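Long-range contacts in glycosyl transferase (Staphylococcus aureus, PDB 5U02), which is a glycosyl transferase of the TarS family, here represented by a linker domain and two C-terminal beta domains of the E-set clan: residues A[144-149]-A[298-303]; A[148-153]-A[195-200]; A[240-245]-A[253-258]. All blocks are in the same frame, centred on the assembly; numbering follows the deposited sequence.

Interaction 1 of 3, residues A[144-149]-A[298-303]; sequences FKFDNH and GYVFEE
Asn148, at the turn that follows strand 138-146, reaches across to the loop before strand 304-310 and grips its backbone. Its CG stands between the backbone N and the carbonyl carbon (chi1 66°), the crowded position, and this sends the amide toward the loop. There Asn148 OD1 accepts the N-H of Glu302 at 2.8 Å, the donor lying nearly along the C=O axis. The Asn148 side chain crosses that of Phe301 at about a right angle, with Asn148 CG 3.6 Å from Phe301 CD2. The other end of the amide, ND2, is bonded to Tyr353 and Thr348, so both of its polar atoms are engaged.

Asp147 shares the crowded first torsion but uses it differently: Asp147 OD1 reaches forward to accept the N-H of His149 at 2.7 Å through its anti lone pair, an Asx turn that shapes the bend, and it also takes the N-H of Lys150. Its OD2 rests against Glu302 CB at 3.7 Å. Glu302 also starts from the crowded position (chi1 45°) and then runs extended, so that its carboxylate crosses His149 obliquely, the carboxylate and imidazole planes only 6° apart and Glu302 CD 3.6 Å from His149 CB. The carboxylate's OE1 accepts from His350 N and Thr348 OG1. At the strand end of the contact, Val300 CG2 sits over one face of the Phe146 ring, toward its rim, in a CH-pi contact 3.8 Å from the centroid.

The contact thus joins the two C-terminal beta domains through an apolar patch and a buried amide. A side-chain carbonyl takes up a loop N-H, while Glu302 is held by donors beyond the two segments. Those donors would be expected to temper the repulsion between its carboxylate and that of Asp147, whose OD1 lies 5.2 Å from Glu302 OE2.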
loop_
_atom_site.group_PDB
_atom_site.type_symbol
_atom_site.label_atom_id
_atom_site.label_comp_id
_atom_site.label_asym_id
_atom_site.label_seq_id
_atom_site.Cartn_x
_atom_site.Cartn_y
_atom_site.Cartn_z
ATOM N N PHE A 144 -16.551 -1.089 -13.557
ATOM C CA PHE A 144 -16.326 -2.498 -13.234
ATOM C C PHE A 144 -16.057 -3.257 -14.527
ATOM O O PHE A 144 -16.991 -3.513 -15.293
ATOM C CB PHE A 144 -17.522 -3.087 -12.492
ATOM C CG PHE A 144 -17.287 -4.482 -11.975
ATOM C CD1 PHE A 144 -17.452 -5.582 -12.801
ATOM C CD2 PHE A 144 -16.897 -4.690 -10.662
ATOM C CE1 PHE A 144 -17.229 -6.870 -12.328
ATOM C CE2 PHE A 144 -16.670 -5.975 -10.179
ATOM C CZ PHE A 144 -16.838 -7.066 -11.010
ATOM N N LYS A 145 -14.795 -3.629 -14.756
ATOM C CA LYS A 145 -14.396 -4.455 -15.888
ATOM C C LYS A 145 -13.649 -5.685 -15.384
ATOM O O LYS A 145 -13.015 -5.651 -14.325
ATOM C CB LYS A 145 -13.494 -3.689 -16.866
ATOM C CG LYS A 145 -13.972 -2.288 -17.219
ATOM C CD LYS A 145 -15.219 -2.308 -18.088
ATOM C CE LYS A 145 -15.438 -0.950 -18.739
ATOM N NZ LYS A 145 -16.749 -0.856 -19.443
ATOM N N PHE A 146 -13.707 -6.771 -16.153
ATOM C CA PHE A 146 -13.016 -7.982 -15.739
ATOM C C PHE A 146 -12.813 -8.898 -16.935
ATOM O O PHE A 146 -13.469 -8.761 -17.973
ATOM C CB PHE A 146 -13.767 -8.709 -14.613
ATOM C CG PHE A 146 -15.017 -9.423 -15.059
ATOM C CD1 PHE A 146 -16.121 -8.717 -15.510
ATOM C CD2 PHE A 146 -15.102 -10.803 -14.983
ATOM C CE1 PHE A 146 -17.279 -9.379 -15.903
ATOM C CE2 PHE A 146 -16.255 -11.467 -15.374
ATOM C CZ PHE A 146 -17.342 -10.751 -15.836
ATOM N N ASP A 147 -11.863 -9.815 -16.774
ATOM C CA ASP A 147 -11.589 -10.876 -17.732
ATOM C C ASP A 147 -11.000 -12.046 -16.949
ATOM O O ASP A 147 -11.040 -12.063 -15.716
ATOM C CB ASP A 147 -10.672 -10.368 -18.855
ATOM C CG ASP A 147 -9.423 -9.676 -18.330
ATOM O OD1 ASP A 147 -8.777 -10.215 -17.403
ATOM O OD2 ASP A 147 -9.086 -8.585 -18.842
ATOM N N ASN A 148 -10.441 -13.026 -17.663
ATOM C CA ASN A 148 -9.854 -14.193 -17.007
ATOM C C ASN A 148 -8.533 -13.883 -16.308
ATOM O O ASN A 148 -7.919 -14.793 -15.737
ATOM C CB ASN A 148 -9.635 -15.318 -18.019
ATOM C CG ASN A 148 -8.594 -14.971 -19.060
ATOM O OD1 ASN A 148 -8.706 -13.963 -19.753
ATOM N ND2 ASN A 148 -7.552 -15.796 -19.156
ATOM N N HIS A 149 -8.089 -12.631 -16.328
ATOM C CA HIS A 149 -6.799 -12.236 -15.778
ATOM C C HIS A 149 -6.910 -11.292 -14.590
ATOM O O HIS A 149 -6.158 -11.442 -13.621
ATOM C CB HIS A 149 -5.940 -11.619 -16.895
ATOM C CG HIS A 149 -4.719 -10.897 -16.414
ATOM N ND1 HIS A 149 -4.580 -9.524 -16.481
ATOM C CD2 HIS A 149 -3.591 -11.364 -15.824
ATOM C CE1 HIS A 149 -3.405 -9.185 -15.980
ATOM N NE2 HIS A 149 -2.788 -10.279 -15.569
ATOM N N GLY A 298 -21.880 -15.695 -21.190
ATOM C CA GLY A 298 -20.675 -15.182 -21.798
ATOM C C GLY A 298 -19.470 -15.364 -20.895
ATOM O O GLY A 298 -19.570 -15.334 -19.668
ATOM N N TYR A 299 -18.313 -15.566 -21.524
ATOM C CA TYR A 299 -17.026 -15.610 -20.844
ATOM C C TYR A 299 -16.115 -14.558 -21.457
ATOM O O TYR A 299 -15.938 -14.521 -22.681
ATOM C CB TYR A 299 -16.384 -16.998 -20.951
ATOM C CG TYR A 299 -16.921 -17.992 -19.952
ATOM C CD1 TYR A 299 -18.081 -18.722 -20.215
ATOM C CD2 TYR A 299 -16.270 -18.203 -18.743
ATOM C CE1 TYR A 299 -18.575 -19.629 -19.299
ATOM C CE2 TYR A 299 -16.757 -19.110 -17.822
ATOM C CZ TYR A 299 -17.908 -19.819 -18.105
ATOM O OH TYR A 299 -18.394 -20.721 -17.187
ATOM N N VAL A 300 -15.545 -13.704 -20.612
ATOM C CA VAL A 300 -14.687 -12.619 -21.063
ATOM C C VAL A 300 -13.237 -13.026 -20.847
ATOM O O VAL A 300 -12.861 -13.465 -19.751
ATOM C CB VAL A 300 -15.009 -11.303 -20.332
ATOM C CG1 VAL A 300 -16.217 -10.631 -20.966
ATOM C CG2 VAL A 300 -15.249 -11.554 -18.848
ATOM N N PHE A 301 -12.428 -12.890 -21.895
ATOM C CA PHE A 301 -11.007 -13.183 -21.843
ATOM C C PHE A 301 -10.224 -11.920 -22.164
ATOM O O PHE A 301 -10.708 -11.035 -22.880
ATOM C CB PHE A 301 -10.627 -14.306 -22.826
ATOM C CG PHE A 301 -11.190 -15.653 -22.458
ATOM C CD1 PHE A 301 -12.490 -15.994 -22.797
ATOM C CD2 PHE A 301 -10.418 -16.573 -21.765
ATOM C CE1 PHE A 301 -13.010 -17.231 -22.452
ATOM C CE2 PHE A 301 -10.929 -17.810 -21.417
ATOM C CZ PHE A 301 -12.229 -18.143 -21.764
ATOM N N GLU A 302 -9.011 -11.839 -21.624
ATOM C CA GLU A 302 -8.143 -10.708 -21.918
ATOM C C GLU A 302 -7.717 -10.744 -23.381
ATOM O O GLU A 302 -7.283 -11.781 -23.891
ATOM C CB GLU A 302 -6.919 -10.726 -21.005
ATOM C CG GLU A 302 -6.271 -12.095 -20.856
ATOM C CD GLU A 302 -4.865 -12.030 -20.265
ATOM O OE1 GLU A 302 -4.282 -13.105 -20.014
ATOM O OE2 GLU A 302 -4.339 -10.914 -20.062
ATOM N N GLU A 303 -7.846 -9.611 -24.058
ATOM C CA GLU A 303 -7.453 -9.546 -25.455
ATOM C C GLU A 303 -5.943 -9.386 -25.573
ATOM O O GLU A 303 -5.278 -8.863 -24.675
ATOM C CB GLU A 303 -8.174 -8.396 -26.160
ATOM C CG GLU A 303 -9.692 -8.579 -26.223
ATOM C CD GLU A 303 -10.361 -7.571 -27.136
ATOM O OE1 GLU A 303 -10.084 -6.364 -27.002
ATOM O OE2 GLU A 303 -11.151 -7.988 -28.006
#

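Interaction 2 of 3, residues A[148-153]-A[195-200]; sequences NHKIVT and RFNIML
Ile151 and Ile198 lie side by side and point the same way, CB to CB at 4.0 Å, as a hydrogen-bonded pair of two antiparallel strands. Both carry CG1 anti to the carbonyl carbon, so the branches run in step, and Ile151 CG2 meets Ile198 CD1. Their backbones bond in both directions; Ile198 N to Ile151 O is the straighter link, 2.7 Å with 174° at the hydrogen. Thr153 and Phe196 form the next hydrogen-bonded pair on the same face.

The other face carries Lys150 with Met199 and Val152 with Asn197, again each couple alongside. Lys150, extended beyond CG, passes Met199 SD, which is 3.7 Å from Lys150 CB. Met199 bends at chi2 and chi3 and so brings its CE methyl within 3.5 Å of His149 NE2. Asn197 OD1 lies beside both methyls of Val152, while Arg195, bent at chi3, crosses obliquely and sets NH1 3.4 Å from Val152 CG1. The polar ends on this face look to the second subunit: Lys150 forms a salt bridge with Glu201 and Asn197 ND2 bonds to Asp202, both of the second subunit.

At the end of the ladder Leu200, first residue of helix 200-203, gives its N-H to His149 O from above the carbonyl plane. The Leu200 side chain crosses that of Ile151 at about a right angle, CD2 of Leu200 touching CD1 of Ile151, and Leu200 CD1 lies 3.3 Å from Asn148 O. Strand 150-159 is thus flanked by strands 138-146 and 193-199; Phe144 and Phe146 of strand 138-146 touch Ile151, Leu171 of strand 168-175 touches Ile198, and strand 181-190 borders 193-199 on its far edge.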
loop_
_atom_site.group_PDB
_atom_site.type_symbol
_atom_site.label_atom_id
_atom_site.label_comp_id
_atom_site.label_asym_id
_atom_site.label_seq_id
_atom_site.Cartn_x
_atom_site.Cartn_y
_atom_site.Cartn_z
ATOM N N ASN A 148 -10.441 -13.026 -17.663
ATOM C CA ASN A 148 -9.854 -14.193 -17.007
ATOM C C ASN A 148 -8.533 -13.883 -16.308
ATOM O O ASN A 148 -7.919 -14.793 -15.737
ATOM C CB ASN A 148 -9.635 -15.318 -18.019
ATOM C CG ASN A 148 -8.594 -14.971 -19.060
ATOM O OD1 ASN A 148 -8.706 -13.963 -19.753
ATOM N ND2 ASN A 148 -7.552 -15.796 -19.156
ATOM N N HIS A 149 -8.089 -12.631 -16.328
ATOM C CA HIS A 149 -6.799 -12.236 -15.778
ATOM C C HIS A 149 -6.910 -11.292 -14.590
ATOM O O HIS A 149 -6.158 -11.442 -13.621
ATOM C CB HIS A 149 -5.940 -11.619 -16.895
ATOM C CG HIS A 149 -4.719 -10.897 -16.414
ATOM N ND1 HIS A 149 -4.580 -9.524 -16.481
ATOM C CD2 HIS A 149 -3.591 -11.364 -15.824
ATOM C CE1 HIS A 149 -3.405 -9.185 -15.980
ATOM N NE2 HIS A 149 -2.788 -10.279 -15.569
ATOM N N LYS A 150 -7.859 -10.359 -14.605
ATOM C CA LYS A 150 -8.015 -9.450 -13.479
ATOM C C LYS A 150 -9.403 -8.828 -13.488
ATOM O O LYS A 150 -10.112 -8.843 -14.497
ATOM C CB LYS A 150 -6.956 -8.343 -13.498
ATOM C CG LYS A 150 -7.053 -7.433 -14.708
ATOM C CD LYS A 150 -6.069 -6.274 -14.618
ATOM C CE LYS A 150 -6.176 -5.381 -15.844
ATOM N NZ LYS A 150 -5.247 -4.226 -15.766
ATOM N N ILE A 151 -9.768 -8.269 -12.338
ATOM C CA ILE A 151 -10.943 -7.424 -12.185
ATOM C C ILE A 151 -10.460 -6.006 -11.923
ATOM O O ILE A 151 -9.581 -5.791 -11.079
ATOM C CB ILE A 151 -11.841 -7.912 -11.034
ATOM C CG1 ILE A 151 -12.333 -9.338 -11.290
ATOM C CG2 ILE A 151 -13.007 -6.953 -10.809
ATOM C CD1 ILE A 151 -12.891 -10.010 -10.041
ATOM N N VAL A 152 -11.026 -5.042 -12.641
ATOM C CA VAL A 152 -10.739 -3.628 -12.431
ATOM C C VAL A 152 -12.042 -2.951 -12.037
ATOM O O VAL A 152 -13.001 -2.932 -12.822
ATOM C CB VAL A 152 -10.136 -2.969 -13.680
ATOM C CG1 VAL A 152 -9.775 -1.508 -13.401
ATOM C CG2 VAL A 152 -8.922 -3.750 -14.150
ATOM N N THR A 153 -12.086 -2.406 -10.823
ATOM C CA THR A 153 -13.276 -1.718 -10.353
ATOM C C THR A 153 -12.889 -0.371 -9.764
ATOM O O THR A 153 -11.857 -0.240 -9.096
ATOM C CB THR A 153 -14.060 -2.560 -9.324
ATOM O OG1 THR A 153 -15.310 -1.924 -9.047
ATOM C CG2 THR A 153 -13.292 -2.712 -8.035
ATOM N N ARG A 195 -9.371 3.095 -7.567
ATOM C CA ARG A 195 -9.298 2.009 -8.538
ATOM C C ARG A 195 -8.543 0.823 -7.955
ATOM O O ARG A 195 -7.437 0.983 -7.431
ATOM C CB ARG A 195 -8.614 2.479 -9.823
ATOM C CG ARG A 195 -8.254 1.359 -10.789
ATOM C CD ARG A 195 -7.653 1.937 -12.051
ATOM N NE ARG A 195 -8.627 2.760 -12.756
ATOM C CZ ARG A 195 -9.071 2.504 -13.979
ATOM N NH1 ARG A 195 -8.602 1.458 -14.648
ATOM N NH2 ARG A 195 -9.966 3.306 -14.537
ATOM N N PHE A 196 -9.131 -0.364 -8.072
ATOM C CA PHE A 196 -8.548 -1.590 -7.544
ATOM C C PHE A 196 -8.364 -2.583 -8.683
ATOM O O PHE A 196 -9.322 -2.891 -9.404
ATOM C CB PHE A 196 -9.429 -2.190 -6.444
ATOM C CG PHE A 196 -9.583 -1.308 -5.236
ATOM C CD1 PHE A 196 -10.549 -0.307 -5.199
ATOM C CD2 PHE A 196 -8.744 -1.467 -4.146
ATOM C CE1 PHE A 196 -10.684 0.508 -4.079
ATOM C CE2 PHE A 196 -8.866 -0.662 -3.033
ATOM C CZ PHE A 196 -9.837 0.328 -2.996
ATOM N N ASN A 197 -7.128 -3.065 -8.856
ATOM C CA ASN A 197 -6.822 -4.177 -9.751
ATOM C C ASN A 197 -6.780 -5.445 -8.910
ATOM O O ASN A 197 -5.881 -5.611 -8.080
ATOM C CB ASN A 197 -5.489 -3.968 -10.468
ATOM C CG ASN A 197 -5.468 -2.715 -11.322
ATOM O OD1 ASN A 197 -6.476 -2.325 -11.903
ATOM N ND2 ASN A 197 -4.307 -2.074 -11.398
ATOM N N ILE A 198 -7.753 -6.328 -9.115
ATOM C CA ILE A 198 -7.831 -7.605 -8.413
ATOM C C ILE A 198 -7.291 -8.669 -9.359
ATOM O O ILE A 198 -8.010 -9.159 -10.236
ATOM C CB ILE A 198 -9.259 -7.936 -7.981
ATOM C CG1 ILE A 198 -9.854 -6.823 -7.125
ATOM C CG2 ILE A 198 -9.290 -9.252 -7.230
ATOM C CD1 ILE A 198 -11.345 -6.946 -7.009
ATOM N N MET A 199 -6.029 -9.038 -9.172
ATOM C CA MET A 199 -5.388 -10.048 -10.003
ATOM C C MET A 199 -5.864 -11.433 -9.579
ATOM O O MET A 199 -5.664 -11.839 -8.429
ATOM C CB MET A 199 -3.872 -9.931 -9.879
ATOM C CG MET A 199 -3.379 -8.498 -9.914
ATOM S SD MET A 199 -3.931 -7.645 -11.395
ATOM C CE MET A 199 -2.938 -8.471 -12.626
ATOM N N LEU A 200 -6.480 -12.167 -10.509
ATOM C CA LEU A 200 -7.039 -13.471 -10.168
ATOM C C LEU A 200 -5.963 -14.468 -9.757
ATOM O O LEU A 200 -6.248 -15.390 -8.983
ATOM C CB LEU A 200 -7.853 -14.021 -11.337
ATOM C CG LEU A 200 -8.906 -13.073 -11.909
ATOM C CD1 LEU A 200 -9.582 -13.683 -13.104
ATOM C CD2 LEU A 200 -9.934 -12.718 -10.869
#

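Interaction 3 of 3, residues A[240-245]-A[253-258]; sequences TAETSA and FYRLTP
Ser244 sets its hydroxyl against that of Thr257, OG to OG1 at 2.6 Å, where a type II beta turn from Thr240 to Thr243 leads into the antiparallel hairpin of strands 245-249 and 252-260. Either hydroxyl may be the donor. Both oxygens stand anti to their carbonyl carbons, beside the backbone N (chi1 -61° for Ser244), which brings them tip to tip. Thr257 OG1 is also an acceptor for Arg255 NH1, exactly in the guanidinium plane, at 3.0 Å. Arg255, extended from CG to NE, thereby runs along its own strand to the residue two further on.

Glu242 folds back at chi2 until OE1 lies 3.5 Å from Thr257 CG2. Its carboxylate is turned 80° from the Arg255 guanidinium and well off that plane, so no N-H of Arg255 points at it and the two interact through charge alone; its salt bridge is to Arg297. Ala245 and Leu256 make the hydrogen-bonded pair of the hairpin, with Leu256 N to Ala245 O the straighter of its two bonds.

The turn itself is closed at Thr240 O, which accepts from both the backbone N and OG1 of Thr243. Two waters bridge the turn to Pro258 O: one accepts from Glu242 N at 2.6 Å, and the other donates to Thr243 O at 2.9 Å.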
loop_
_atom_site.group_PDB
_atom_site.type_symbol
_atom_site.label_atom_id
_atom_site.label_comp_id
_atom_site.label_asym_id
_atom_site.label_seq_id
_atom_site.Cartn_x
_atom_site.Cartn_y
_atom_site.Cartn_z
ATOM N N THR A 240 -23.820 -8.298 -19.968
ATOM C CA THR A 240 -25.029 -9.081 -19.753
ATOM C C THR A 240 -24.903 -9.877 -18.459
ATOM O O THR A 240 -23.817 -10.334 -18.089
ATOM C CB THR A 240 -25.260 -10.034 -20.931
ATOM O OG1 THR A 240 -25.252 -9.292 -22.158
ATOM C CG2 THR A 240 -26.590 -10.761 -20.791
ATOM N N ALA A 241 -26.028 -10.032 -17.762
ATOM C CA ALA A 241 -26.033 -10.791 -16.518
ATOM C C ALA A 241 -25.472 -12.189 -16.742
ATOM O O ALA A 241 -25.632 -12.776 -17.816
ATOM C CB ALA A 241 -27.453 -10.873 -15.954
ATOM N N GLU A 242 -24.779 -12.701 -15.725
ATOM C CA GLU A 242 -24.142 -14.013 -15.670
ATOM C C GLU A 242 -22.860 -14.106 -16.501
ATOM O O GLU A 242 -22.238 -15.175 -16.526
ATOM C CB GLU A 242 -25.103 -15.143 -16.074
ATOM C CG GLU A 242 -26.324 -15.255 -15.161
ATOM C CD GLU A 242 -25.952 -15.594 -13.722
ATOM O OE1 GLU A 242 -24.984 -16.355 -13.517
ATOM O OE2 GLU A 242 -26.620 -15.092 -12.795
ATOM N N THR A 243 -22.428 -13.026 -17.154
ATOM C CA THR A 243 -21.116 -13.015 -17.794
ATOM C C THR A 243 -20.035 -13.361 -16.772
ATOM O O THR A 243 -20.011 -12.809 -15.667
ATOM C CB THR A 243 -20.844 -11.641 -18.418
ATOM O OG1 THR A 243 -21.753 -11.419 -19.500
ATOM C CG2 THR A 243 -19.417 -11.555 -18.945
ATOM N N SER A 244 -19.141 -14.280 -17.141
ATOM C CA SER A 244 -18.222 -14.906 -16.201
ATOM C C SER A 244 -16.790 -14.850 -16.711
ATOM O O SER A 244 -16.518 -14.494 -17.859
ATOM C CB SER A 244 -18.599 -16.375 -15.944
ATOM O OG SER A 244 -19.884 -16.483 -15.378
ATOM N N ALA A 245 -15.877 -15.238 -15.826
ATOM C CA ALA A 245 -14.464 -15.395 -16.126
ATOM C C ALA A 245 -14.048 -16.827 -15.820
ATOM O O ALA A 245 -14.441 -17.391 -14.792
ATOM C CB ALA A 245 -13.617 -14.420 -15.304
ATOM N N PHE A 253 -11.668 -26.691 -13.437
ATOM C CA PHE A 253 -12.152 -25.449 -14.019
ATOM C C PHE A 253 -13.292 -24.875 -13.191
ATOM O O PHE A 253 -14.118 -25.616 -12.648
ATOM C CB PHE A 253 -12.604 -25.666 -15.460
ATOM C CG PHE A 253 -11.467 -25.811 -16.424
ATOM C CD1 PHE A 253 -10.912 -24.696 -17.029
ATOM C CD2 PHE A 253 -10.941 -27.061 -16.711
ATOM C CE1 PHE A 253 -9.862 -24.824 -17.912
ATOM C CE2 PHE A 253 -9.891 -27.194 -17.595
ATOM C CZ PHE A 253 -9.350 -26.073 -18.195
ATOM N N TYR A 254 -13.322 -23.546 -13.102
ATOM C CA TYR A 254 -14.321 -22.821 -12.334
ATOM C C TYR A 254 -14.754 -21.596 -13.119
ATOM O O TYR A 254 -14.060 -21.140 -14.033
ATOM C CB TYR A 254 -13.785 -22.370 -10.968
ATOM C CG TYR A 254 -13.263 -23.485 -10.084
ATOM C CD1 TYR A 254 -11.997 -24.019 -10.280
ATOM C CD2 TYR A 254 -14.022 -23.972 -9.027
ATOM C CE1 TYR A 254 -11.510 -25.029 -9.463
ATOM C CE2 TYR A 254 -13.543 -24.978 -8.205
ATOM C CZ TYR A 254 -12.288 -25.502 -8.431
ATOM O OH TYR A 254 -11.809 -26.500 -7.621
ATOM N N ARG A 255 -15.914 -21.063 -12.748
ATOM C CA ARG A 255 -16.360 -19.769 -13.235
ATOM C C ARG A 255 -16.433 -18.800 -12.065
ATOM O O ARG A 255 -16.815 -19.181 -10.952
ATOM C CB ARG A 255 -17.719 -19.854 -13.952
ATOM C CG ARG A 255 -18.894 -20.364 -13.113
ATOM C CD ARG A 255 -20.193 -20.222 -13.906
ATOM N NE ARG A 255 -21.329 -20.931 -13.316
ATOM C CZ ARG A 255 -22.244 -20.359 -12.539
ATOM N NH1 ARG A 255 -22.151 -19.068 -12.247
ATOM N NH2 ARG A 255 -23.253 -21.073 -12.051
ATOM N N LEU A 256 -16.018 -17.559 -12.317
ATOM C CA LEU A 256 -16.185 -16.447 -11.388
ATOM C C LEU A 256 -17.220 -15.526 -12.018
ATOM O O LEU A 256 -16.990 -14.979 -13.104
ATOM C CB LEU A 256 -14.864 -15.723 -11.135
ATOM C CG LEU A 256 -14.829 -14.573 -10.127
ATOM C CD1 LEU A 256 -15.255 -15.075 -8.771
ATOM C CD2 LEU A 256 -13.438 -13.940 -10.037
ATOM N N THR A 257 -18.363 -15.379 -11.359
ATOM C CA THR A 257 -19.518 -14.693 -11.939
ATOM C C THR A 257 -19.909 -13.511 -11.069
ATOM O O THR A 257 -20.441 -13.714 -9.960
ATOM C CB THR A 257 -20.701 -15.655 -12.079
ATOM O OG1 THR A 257 -20.307 -16.801 -12.845
ATOM C CG2 THR A 257 -21.879 -14.971 -12.770
ATOM N N PRO A 258 -19.661 -12.275 -11.496
ATOM C CA PRO A 258 -20.244 -11.130 -10.792
ATOM C C PRO A 258 -21.752 -11.120 -10.956
ATOM O O PRO A 258 -22.291 -11.525 -11.990
ATOM C CB PRO A 258 -19.604 -9.915 -11.479
ATOM C CG PRO A 258 -18.376 -10.454 -12.156
ATOM C CD PRO A 258 -18.731 -11.857 -12.559
HETATM O O HOH W 1 -24.786 -11.770 -13.246
HETATM O O HOH W 2 -21.897 -10.842 -14.789
#

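In the fold
All three interactions involve strands of the ten-stranded sheet. Interactions 1 and 3 are mostly buried, whereas interaction 2 has a buried isoleucine face and a polar face that meets the second subunit. Interaction 2 is regular strand pairing within one domain; interaction 1 joins domains chiefly through a side-chain amide, a CH-pi contact and packing round Glu302; interaction 3 adds hydroxyls, charges and waters to a short ladder. Interactions 1 and 2 share Asn148 and His149, the turn between neighbouring strands. The 298-303 loop also bonds to Ser244 of interaction 3 through Gly298 and Val300, and Leu256 packs on Ile151 and Leu200, linking interactions 2 and 3.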